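Local coordinates for 5'-Methylthioadenosine Nucleosidase (Arabidopsis thaliana, PDB 2H8G), which is a nucleosidase of the phosphorylase superfamily and holds adenine in a pocket at the end of its central sheet, at residues D109-G115 against I215-K221; V90-S96 against M201-V206; T116-V122 against A222-D228. One frame throughout, in Å; residues are numbered along the deposited sequence.

Interactions 1 and 3 are successive lengths of one strand pair, 110-119 with 217-226, and they show how a parallel ladder changes character along its course. All three contacts are essentially buried. Interaction 1 lies in the middle of the sheet, regular and mostly hydrophobic apart from Asn113 and Lys221. In interaction 3 the strands cross more steeply, the register slips, and polar side chains reach adenine; it alone comes to the surface, at Lys121 and Val122. Interaction 2 joins the starts of the two helices, 92-106 and 203-212, that precede these strands in the chain; it rests on interaction 1 where Gly203 meets Phe219, and it shares adenine with interaction 3 without touching that contact.

Interaction 1 (D109-G115 against I215-K221); sequences DIIINAG and IPVVFLK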
loop_
_atom_site.group_PDB
_atom_site.type_symbol
_atom_site.label_atom_id
_atom_site.label_comp_id
_atom_site.label_asym_id
_atom_site.label_seq_id
_atom_site.Cartn_x
_atom_site.Cartn_y
_atom_site.Cartn_z
ATOM N N ASP A 109 1.517 20.421 -8.376
ATOM C CA ASP A 109 1.408 21.420 -7.323
ATOM C C ASP A 109 0.399 20.923 -6.299
ATOM O O ASP A 109 0.483 21.243 -5.116
ATOM C CB ASP A 109 0.923 22.756 -7.890
ATOM C CG ASP A 109 1.880 23.340 -8.907
ATOM O OD1 ASP A 109 3.065 23.528 -8.566
ATOM O OD2 ASP A 109 1.444 23.614 -10.045
ATOM N N ILE A 110 -0.553 20.129 -6.771
ATOM C CA ILE A 110 -1.603 19.599 -5.916
ATOM C C ILE A 110 -2.137 18.301 -6.501
ATOM O O ILE A 110 -2.146 18.114 -7.719
ATOM C CB ILE A 110 -2.749 20.636 -5.783
ATOM C CG1 ILE A 110 -3.829 20.133 -4.820
ATOM C CG2 ILE A 110 -3.331 20.940 -7.153
ATOM C CD1 ILE A 110 -4.788 21.237 -4.367
ATOM N N ILE A 111 -2.568 17.398 -5.624
ATOM C CA ILE A 111 -3.110 16.114 -6.046
ATOM C C ILE A 111 -4.587 16.061 -5.696
ATOM O O ILE A 111 -4.993 16.528 -4.639
ATOM C CB ILE A 111 -2.416 14.948 -5.311
ATOM C CG1 ILE A 111 -0.935 14.904 -5.679
ATOM C CG2 ILE A 111 -3.098 13.628 -5.661
ATOM C CD1 ILE A 111 -0.115 14.035 -4.761
ATOM N N ILE A 112 -5.392 15.511 -6.596
ATOM C CA ILE A 112 -6.815 15.366 -6.329
ATOM C C ILE A 112 -7.146 13.889 -6.467
ATOM O O ILE A 112 -6.973 13.313 -7.539
ATOM C CB ILE A 112 -7.702 16.132 -7.340
ATOM C CG1 ILE A 112 -7.377 17.627 -7.311
ATOM C CG2 ILE A 112 -9.178 15.899 -7.000
ATOM C CD1 ILE A 112 -8.160 18.437 -8.329
ATOM N N ASN A 113 -7.583 13.271 -5.375
ATOM C CA ASN A 113 -7.979 11.866 -5.398
ATOM C C ASN A 113 -9.491 11.910 -5.599
ATOM O O ASN A 113 -10.230 12.288 -4.700
ATOM C CB ASN A 113 -7.641 11.190 -4.061
ATOM C CG ASN A 113 -8.141 9.753 -3.982
ATOM O OD1 ASN A 113 -8.522 9.279 -2.908
ATOM N ND2 ASN A 113 -8.125 9.048 -5.114
ATOM N N ALA A 114 -9.944 11.558 -6.798
ATOM C CA ALA A 114 -11.371 11.583 -7.100
ATOM C C ALA A 114 -11.873 10.173 -7.334
ATOM O O ALA A 114 -11.221 9.380 -8.009
ATOM C CB ALA A 114 -11.625 12.445 -8.341
ATOM N N GLY A 115 -13.031 9.854 -6.766
ATOM C CA GLY A 115 -13.581 8.527 -6.954
ATOM C C GLY A 115 -14.890 8.336 -6.223
ATOM O O GLY A 115 -15.365 9.235 -5.525
ATOM N N ILE A 215 3.112 17.099 -0.651
ATOM C CA ILE A 215 2.306 17.609 -1.755
ATOM C C ILE A 215 0.873 17.760 -1.256
ATOM O O ILE A 215 0.309 16.822 -0.698
ATOM C CB ILE A 215 2.294 16.634 -2.956
ATOM C CG1 ILE A 215 3.725 16.348 -3.418
ATOM C CG2 ILE A 215 1.475 17.226 -4.104
ATOM C CD1 ILE A 215 4.490 17.582 -3.851
ATOM N N PRO A 216 0.272 18.949 -1.430
ATOM C CA PRO A 216 -1.108 19.152 -0.977
ATOM C C PRO A 216 -2.047 18.166 -1.662
ATOM O O PRO A 216 -1.900 17.893 -2.853
ATOM C CB PRO A 216 -1.405 20.590 -1.398
ATOM C CG PRO A 216 -0.057 21.245 -1.353
ATOM C CD PRO A 216 0.849 20.198 -1.957
ATOM N N VAL A 217 -3.011 17.632 -0.918
ATOM C CA VAL A 217 -3.954 16.698 -1.519
ATOM C C VAL A 217 -5.395 17.003 -1.121
ATOM O O VAL A 217 -5.691 17.324 0.033
ATOM C CB VAL A 217 -3.607 15.230 -1.159
ATOM C CG1 VAL A 217 -3.655 15.032 0.339
ATOM C CG2 VAL A 217 -4.577 14.277 -1.849
ATOM N N VAL A 218 -6.278 16.926 -2.110
ATOM C CA VAL A 218 -7.706 17.168 -1.922
ATOM C C VAL A 218 -8.444 15.921 -2.394
ATOM O O VAL A 218 -7.934 15.174 -3.231
ATOM C CB VAL A 218 -8.171 18.396 -2.741
ATOM C CG1 VAL A 218 -9.693 18.503 -2.735
ATOM C CG2 VAL A 218 -7.556 19.662 -2.151
ATOM N N PHE A 219 -9.630 15.684 -1.840
ATOM C CA PHE A 219 -10.413 14.513 -2.211
ATOM C C PHE A 219 -11.820 14.862 -2.659
ATOM O O PHE A 219 -12.493 15.685 -2.040
ATOM C CB PHE A 219 -10.542 13.536 -1.032
ATOM C CG PHE A 219 -9.232 13.147 -0.411
ATOM C CD1 PHE A 219 -8.587 14.005 0.471
ATOM C CD2 PHE A 219 -8.636 11.926 -0.713
ATOM C CE1 PHE A 219 -7.364 13.651 1.047
ATOM C CE2 PHE A 219 -7.419 11.566 -0.147
ATOM C CZ PHE A 219 -6.783 12.429 0.734
ATOM N N LEU A 220 -12.254 14.239 -3.748
ATOM C CA LEU A 220 -13.612 14.414 -4.244
ATOM C C LEU A 220 -14.153 12.994 -4.209
ATOM O O LEU A 220 -13.689 12.124 -4.950
ATOM C CB LEU A 220 -13.620 14.959 -5.672
ATOM C CG LEU A 220 -13.020 16.358 -5.830
ATOM C CD1 LEU A 220 -13.023 16.745 -7.300
ATOM C CD2 LEU A 220 -13.817 17.365 -5.006
ATOM N N LYS A 221 -15.110 12.751 -3.322
ATOM C CA LYS A 221 -15.665 11.413 -3.166
ATOM C C LYS A 221 -17.167 11.415 -3.403
ATOM O O LYS A 221 -17.924 12.064 -2.677
ATOM C CB LYS A 221 -15.328 10.888 -1.764
ATOM C CG LYS A 221 -13.817 10.708 -1.537
ATOM C CD LYS A 221 -13.272 9.479 -2.264
ATOM C CE LYS A 221 -11.739 9.497 -2.338
ATOM N NZ LYS A 221 -11.186 8.191 -2.807
HETATM O O HOH W 1 -9.654 6.416 -5.038
#
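Five backbone hydrogen bonds knit these segments together in the pattern of a parallel beta ladder, in the central sheet of the phosphorylase-superfamily fold. Ile111 N donates to Pro216 O (2.9 Å) and Val218 N to Ile111 O (2.9 Å); Asn113 N to Val218 O (2.9 Å) and Leu220 N to Asn113 O (3.0 Å) repeat the step, and Gly115 N to Leu220 O (3.0 Å) carries it onward. Ile111, Asn113 and Gly115 thus turn their amides toward strand 217-226, while Ile110 and Ile112 pair with strand 28-32 on the other flank. The two strand axes run 4.6 Å apart at closest approach and are inclined by only 17°.

One side-chain bond reinforces the ladder: Lys221 NZ donates to Asn113 OD1 at 2.9 Å. Asn113 ND2 donates to Val32 O and Lys221 forms a salt bridge with Asp200, so this buried polar pair links the ladder to strand 28-32 and to the end of strand 198-200.

Packing divides between the sheet's two faces. On the face of Ile112, Ala114, Val218 and Leu220, Ile112 CG2 lies 3.9 Å from Leu220 CD1 and Ala114 CB 4.2 Å from Leu220 CB; helix 233-259 covers Ile112 and Leu220. On the face of Ile111, Asn113 and Phe219, Ile111 CB approaches Val217 CG2 at 4.1 Å. Near the start of the pair, Ile111 CD1 touches Ile215 CG2 (3.6 Å). The Phe219 ring meets the asparagine edge-on, with Asn113 OD1 3.4 Å from Phe219 CD2.

Interaction 2 (V90-S96 against M201-V206); sequences VGTVPAS and MEGAAV. With ADE (adenine), chain C.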
loop_
_atom_site.group_PDB
_atom_site.type_symbol
_atom_site.label_atom_id
_atom_site.label_comp_id
_atom_site.label_asym_id
_atom_site.label_seq_id
_atom_site.Cartn_x
_atom_site.Cartn_y
_atom_site.Cartn_z
ATOM N N VAL A 90 -7.601 -1.809 -7.888
ATOM C CA VAL A 90 -8.049 -0.993 -6.769
ATOM C C VAL A 90 -7.306 -1.340 -5.478
ATOM O O VAL A 90 -6.530 -2.290 -5.429
ATOM C CB VAL A 90 -9.575 -1.175 -6.531
ATOM C CG1 VAL A 90 -10.354 -0.738 -7.768
ATOM C CG2 VAL A 90 -9.892 -2.629 -6.205
ATOM N N GLY A 91 -7.547 -0.555 -4.435
ATOM C CA GLY A 91 -6.898 -0.828 -3.165
ATOM C C GLY A 91 -5.804 0.157 -2.813
ATOM O O GLY A 91 -5.330 0.918 -3.658
ATOM N N THR A 92 -5.376 0.110 -1.556
ATOM C CA THR A 92 -4.364 1.034 -1.060
ATOM C C THR A 92 -2.965 0.864 -1.632
ATOM O O THR A 92 -2.267 1.847 -1.853
ATOM C CB THR A 92 -4.266 0.974 0.489
ATOM O OG1 THR A 92 -3.911 -0.351 0.908
ATOM C CG2 THR A 92 -5.586 1.372 1.113
ATOM N N VAL A 93 -2.542 -0.367 -1.880
ATOM C CA VAL A 93 -1.198 -0.550 -2.407
ATOM C C VAL A 93 -1.000 0.072 -3.791
ATOM O O VAL A 93 -0.087 0.873 -3.979
ATOM C CB VAL A 93 -0.795 -2.041 -2.379
ATOM C CG1 VAL A 93 0.436 -2.282 -3.233
ATOM C CG2 VAL A 93 -0.494 -2.439 -0.934
ATOM N N PRO A 94 -1.852 -0.265 -4.777
ATOM C CA PRO A 94 -1.640 0.354 -6.094
ATOM C C PRO A 94 -1.811 1.877 -6.074
ATOM O O PRO A 94 -1.102 2.605 -6.780
ATOM C CB PRO A 94 -2.685 -0.328 -6.969
ATOM C CG PRO A 94 -2.815 -1.675 -6.349
ATOM C CD PRO A 94 -2.831 -1.361 -4.865
ATOM N N ALA A 95 -2.755 2.361 -5.271
ATOM C CA ALA A 95 -2.990 3.798 -5.171
ATOM C C ALA A 95 -1.756 4.494 -4.613
ATOM O O ALA A 95 -1.375 5.558 -5.081
ATOM C CB ALA A 95 -4.189 4.073 -4.274
ATOM N N SER A 96 -1.131 3.886 -3.612
ATOM C CA SER A 96 0.049 4.493 -3.017
ATOM C C SER A 96 1.192 4.521 -4.022
ATOM O O SER A 96 1.930 5.502 -4.096
ATOM C CB SER A 96 0.469 3.734 -1.745
ATOM O OG SER A 96 1.100 2.498 -2.029
ATOM N N MET A 201 -11.577 2.820 -0.549
ATOM C CA MET A 201 -10.490 1.858 -0.539
ATOM C C MET A 201 -9.107 2.401 -0.889
ATOM O O MET A 201 -8.162 1.620 -0.981
ATOM C CB MET A 201 -10.838 0.692 -1.477
ATOM C CG MET A 201 -12.052 -0.107 -1.028
ATOM S SD MET A 201 -12.685 -1.255 -2.269
ATOM C CE MET A 201 -11.359 -2.410 -2.351
ATOM N N GLU A 202 -8.972 3.717 -1.057
ATOM C CA GLU A 202 -7.665 4.288 -1.418
ATOM C C GLU A 202 -7.246 5.580 -0.710
ATOM O O GLU A 202 -6.053 5.819 -0.515
ATOM C CB GLU A 202 -7.599 4.584 -2.920
ATOM C CG GLU A 202 -7.710 3.391 -3.865
ATOM C CD GLU A 202 -9.140 2.998 -4.178
ATOM O OE1 GLU A 202 -10.016 3.894 -4.203
ATOM O OE2 GLU A 202 -9.374 1.792 -4.427
ATOM N N GLY A 203 -8.219 6.414 -0.361
ATOM C CA GLY A 203 -7.937 7.712 0.236
ATOM C C GLY A 203 -6.802 7.898 1.226
ATOM O O GLY A 203 -5.892 8.699 1.000
ATOM N N ALA A 204 -6.846 7.167 2.328
ATOM C CA ALA A 204 -5.824 7.318 3.357
ATOM C C ALA A 204 -4.414 6.986 2.882
ATOM O O ALA A 204 -3.439 7.513 3.424
ATOM C CB ALA A 204 -6.184 6.476 4.577
ATOM N N ALA A 205 -4.304 6.111 1.883
ATOM C CA ALA A 205 -3.004 5.721 1.352
ATOM C C ALA A 205 -2.479 6.836 0.456
ATOM O O ALA A 205 -1.285 7.137 0.458
ATOM C CB ALA A 205 -3.121 4.418 0.567
ATOM N N VAL A 206 -3.372 7.448 -0.317
ATOM C CA VAL A 206 -2.963 8.550 -1.179
ATOM C C VAL A 206 -2.484 9.687 -0.274
ATOM O O VAL A 206 -1.471 10.333 -0.560
ATOM C CB VAL A 206 -4.133 9.049 -2.059
ATOM C CG1 VAL A 206 -3.687 10.253 -2.894
ATOM C CG2 VAL A 206 -4.603 7.924 -2.981
HETATM N N9 ADE C . -16.613 2.309 -3.020
HETATM C C8 ADE C . -17.936 2.472 -3.246
HETATM N N7 ADE C . -18.719 2.071 -2.216
HETATM C C5 ADE C . -17.825 1.625 -1.280
HETATM C C6 ADE C . -17.956 1.068 0.044
HETATM N N6 ADE C . -19.149 0.889 0.601
HETATM N N1 ADE C . -16.773 0.711 0.734
HETATM C C2 ADE C . -15.547 0.900 0.143
HETATM N N3 ADE C . -15.331 1.429 -1.122
HETATM C C4 ADE C . -16.511 1.766 -1.761
#
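Met201 opens the second segment with one side at the ligand and the other at Val90: its CG lies 3.6 Å from N3 of adenine, while its terminal Met201 CE packs on Val90 CG2 at 4.1 Å. Its carbonyl points at the turn before helix 92-106, with Met201 O 3.5 Å from Gly91 CA in a CA-H...O contact. Met201 O also comes within 3.2 Å of Thr92 N, but at too poor an angle to bond.

Glu202 carries the one hydrogen bond between the segments. Its side chain bends back so that Glu202 OE2 accepts Gly91 N at 3.0 Å and nearly in line (172°), and on the way Glu202 CG rests against Ala95 CB at 3.6 Å. Gly91 has backbone angles (107/167) at which a CB would jam against the preceding carbonyl oxygen. Both bonded residues are N-caps, Gly91 of helix 92-106 and Glu202 of helix 203-212, so two helix starts of this alpha/beta fold are joined cap to cap. Glu202 O takes Ala205 N (3.0 Å) and Val206 N (3.1 Å) as the second helix begins.

Gly203 and Ala204 turn elsewhere: Gly203 N is bonded to Asp200, and Ala204 packs on strand 130-138. Ala205 returns to the interface, its CB 3.6 Å from Thr92 CB and 4.3 Å from Ser96 CB. Beyond these residues lies the second subunit: its Val93 packs on Thr92, its Ser96 on Ser96 of this chain, and its Tyr151 hydroxyl is hydrogen-bonded to Val90 O. At Val206, CG2 lies 4.1 Å from Ala95 CB.

Interaction 3 (T116-V122 against A222-D228); sequences TCGGFKV and AVTDLVD. With ADE (adenine), chain C.
Cys117 and Gly119 within the ladder, and Asp228 just beyond it, have large areas buried in this parallel strand pair, whose axes approach to 4.4 Å and cross at -58°. Thr116 faces Ala222; Cys117 (-162/171, chi1 p) faces Val223, its SG 4.0 Å from Val223 CG2. Cys117 N donates to Ala222 O (2.8 Å), Thr224 N to Cys117 O (2.9 Å). Thr224 (-104/-18) is an extra residue, as in a beta bulge, so Gly119 (-135/159) faces Leu226, with Gly119 N to Asp225 O (2.8 Å) and Val227 N to Gly119 O (2.9 Å). Asp228 (chi1 p) accepts Lys121 N at OD1 (2.7 Å) and Val122 N at OD2 (3.0 Å); Val227 CB sits over the Phe120 ring, 4.0 Å from its centroid. Thr224 OG1 donates to Asp225 OD1 (2.8 Å), probably helping to orient the carboxylate. The bulged part of the ladder thus lines the pocket: Asp225 OD2 accepts adenine N6 (2.9 Å) and Asp225 OD1 lies 2.6 Å from adenine N7, consistent with recognition of that edge.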
loop_
_atom_site.group_PDB
_atom_site.type_symbol
_atom_site.label_atom_id
_atom_site.label_comp_id
_atom_site.label_asym_id
_atom_site.label_seq_id
_atom_site.Cartn_x
_atom_site.Cartn_y
_atom_site.Cartn_z
ATOM N N THR A 116 -15.471 7.154 -6.406
ATOM C CA THR A 116 -16.721 6.787 -5.766
ATOM C C THR A 116 -16.450 6.264 -4.359
ATOM O O THR A 116 -15.328 5.881 -4.024
ATOM C CB THR A 116 -17.461 5.710 -6.587
ATOM O OG1 THR A 116 -16.571 4.630 -6.894
ATOM C CG2 THR A 116 -17.987 6.305 -7.873
ATOM N N CYS A 117 -17.488 6.232 -3.536
ATOM C CA CYS A 117 -17.329 5.773 -2.163
ATOM C C CYS A 117 -18.669 5.403 -1.564
ATOM O O CYS A 117 -19.720 5.657 -2.156
ATOM C CB CYS A 117 -16.714 6.891 -1.309
ATOM S SG CYS A 117 -17.813 8.314 -1.046
ATOM N N GLY A 118 -18.614 4.797 -0.383
ATOM C CA GLY A 118 -19.831 4.458 0.327
ATOM C C GLY A 118 -20.079 5.617 1.275
ATOM O O GLY A 118 -19.149 6.348 1.636
ATOM N N GLY A 119 -21.332 5.813 1.663
ATOM C CA GLY A 119 -21.653 6.897 2.571
ATOM C C GLY A 119 -22.584 6.436 3.672
ATOM O O GLY A 119 -23.259 5.413 3.549
ATOM N N PHE A 120 -22.594 7.178 4.771
ATOM C CA PHE A 120 -23.476 6.857 5.877
ATOM C C PHE A 120 -24.630 7.841 5.914
ATOM O O PHE A 120 -24.434 9.050 6.054
ATOM C CB PHE A 120 -22.709 6.869 7.201
ATOM C CG PHE A 120 -21.799 5.689 7.366
ATOM C CD1 PHE A 120 -20.508 5.709 6.853
ATOM C CD2 PHE A 120 -22.264 4.524 7.973
ATOM C CE1 PHE A 120 -19.692 4.582 6.939
ATOM C CE2 PHE A 120 -21.454 3.393 8.062
ATOM C CZ PHE A 120 -20.166 3.424 7.542
ATOM N N LYS A 121 -25.834 7.301 5.759
ATOM C CA LYS A 121 -27.053 8.091 5.765
ATOM C C LYS A 121 -27.188 8.849 7.082
ATOM O O LYS A 121 -27.619 10.003 7.100
ATOM C CB LYS A 121 -28.260 7.170 5.550
ATOM C CG LYS A 121 -29.602 7.877 5.477
ATOM C CD LYS A 121 -30.731 6.891 5.193
ATOM C CE LYS A 121 -30.842 5.829 6.285
ATOM N NZ LYS A 121 -31.983 4.898 6.055
ATOM N N VAL A 122 -26.797 8.208 8.180
ATOM C CA VAL A 122 -26.887 8.842 9.491
ATOM C C VAL A 122 -25.938 10.030 9.630
ATOM O O VAL A 122 -26.136 10.890 10.489
ATOM C CB VAL A 122 -26.600 7.833 10.629
ATOM C CG1 VAL A 122 -27.583 6.676 10.555
ATOM C CG2 VAL A 122 -25.167 7.334 10.547
ATOM N N ALA A 222 -17.580 10.688 -4.438
ATOM C CA ALA A 222 -18.981 10.612 -4.836
ATOM C C ALA A 222 -19.654 9.351 -4.297
ATOM O O ALA A 222 -19.212 8.231 -4.561
ATOM C CB ALA A 222 -19.076 10.661 -6.353
ATOM N N VAL A 223 -20.735 9.549 -3.547
ATOM C CA VAL A 223 -21.471 8.450 -2.919
ATOM C C VAL A 223 -22.302 7.604 -3.873
ATOM O O VAL A 223 -23.256 8.089 -4.483
ATOM C CB VAL A 223 -22.393 8.991 -1.799
ATOM C CG1 VAL A 223 -23.122 7.843 -1.110
ATOM C CG2 VAL A 223 -21.566 9.764 -0.781
ATOM N N THR A 224 -21.933 6.333 -3.981
ATOM C CA THR A 224 -22.642 5.386 -4.844
ATOM C C THR A 224 -23.543 4.442 -4.059
ATOM O O THR A 224 -24.435 3.812 -4.623
ATOM C CB THR A 224 -21.668 4.511 -5.659
ATOM O OG1 THR A 224 -20.664 3.965 -4.790
ATOM C CG2 THR A 224 -21.011 5.325 -6.759
ATOM N N ASP A 225 -23.311 4.338 -2.757
ATOM C CA ASP A 225 -24.104 3.433 -1.941
ATOM C C ASP A 225 -24.136 3.880 -0.491
ATOM O O ASP A 225 -23.225 4.570 -0.027
ATOM C CB ASP A 225 -23.534 2.012 -2.027
ATOM C CG ASP A 225 -22.055 1.956 -1.692
ATOM O OD1 ASP A 225 -21.237 2.402 -2.519
ATOM O OD2 ASP A 225 -21.706 1.469 -0.594
ATOM N N LEU A 226 -25.194 3.490 0.215
ATOM C CA LEU A 226 -25.337 3.842 1.624
ATOM C C LEU A 226 -25.032 2.608 2.468
ATOM O O LEU A 226 -25.780 1.627 2.465
ATOM C CB LEU A 226 -26.753 4.362 1.899
ATOM C CG LEU A 226 -27.136 5.608 1.094
ATOM C CD1 LEU A 226 -28.569 6.014 1.435
ATOM C CD2 LEU A 226 -26.169 6.743 1.392
ATOM N N VAL A 227 -23.916 2.663 3.187
ATOM C CA VAL A 227 -23.477 1.547 4.012
ATOM C C VAL A 227 -24.493 1.170 5.082
ATOM O O VAL A 227 -24.598 0.004 5.461
ATOM C CB VAL A 227 -22.113 1.861 4.664
ATOM C CG1 VAL A 227 -21.629 0.666 5.470
ATOM C CG2 VAL A 227 -21.096 2.205 3.583
ATOM N N ASP A 228 -25.240 2.157 5.564
ATOM C CA ASP A 228 -26.258 1.902 6.576
ATOM C C ASP A 228 -27.651 1.933 5.952
ATOM O O ASP A 228 -28.652 2.185 6.630
ATOM C CB ASP A 228 -26.139 2.915 7.725
ATOM C CG ASP A 228 -26.151 4.357 7.251
ATOM O OD1 ASP A 228 -26.119 4.593 6.025
ATOM O OD2 ASP A 228 -26.181 5.259 8.117
HETATM N N9 ADE C . -16.613 2.309 -3.020
HETATM C C8 ADE C . -17.936 2.472 -3.246
HETATM N N7 ADE C . -18.719 2.071 -2.216
HETATM C C5 ADE C . -17.825 1.625 -1.280
HETATM C C6 ADE C . -17.956 1.068 0.044
HETATM N N6 ADE C . -19.149 0.889 0.601
HETATM N N1 ADE C . -16.773 0.711 0.734
HETATM C C2 ADE C . -15.547 0.900 0.143
HETATM N N3 ADE C . -15.331 1.429 -1.122
HETATM C C4 ADE C . -16.511 1.766 -1.761
#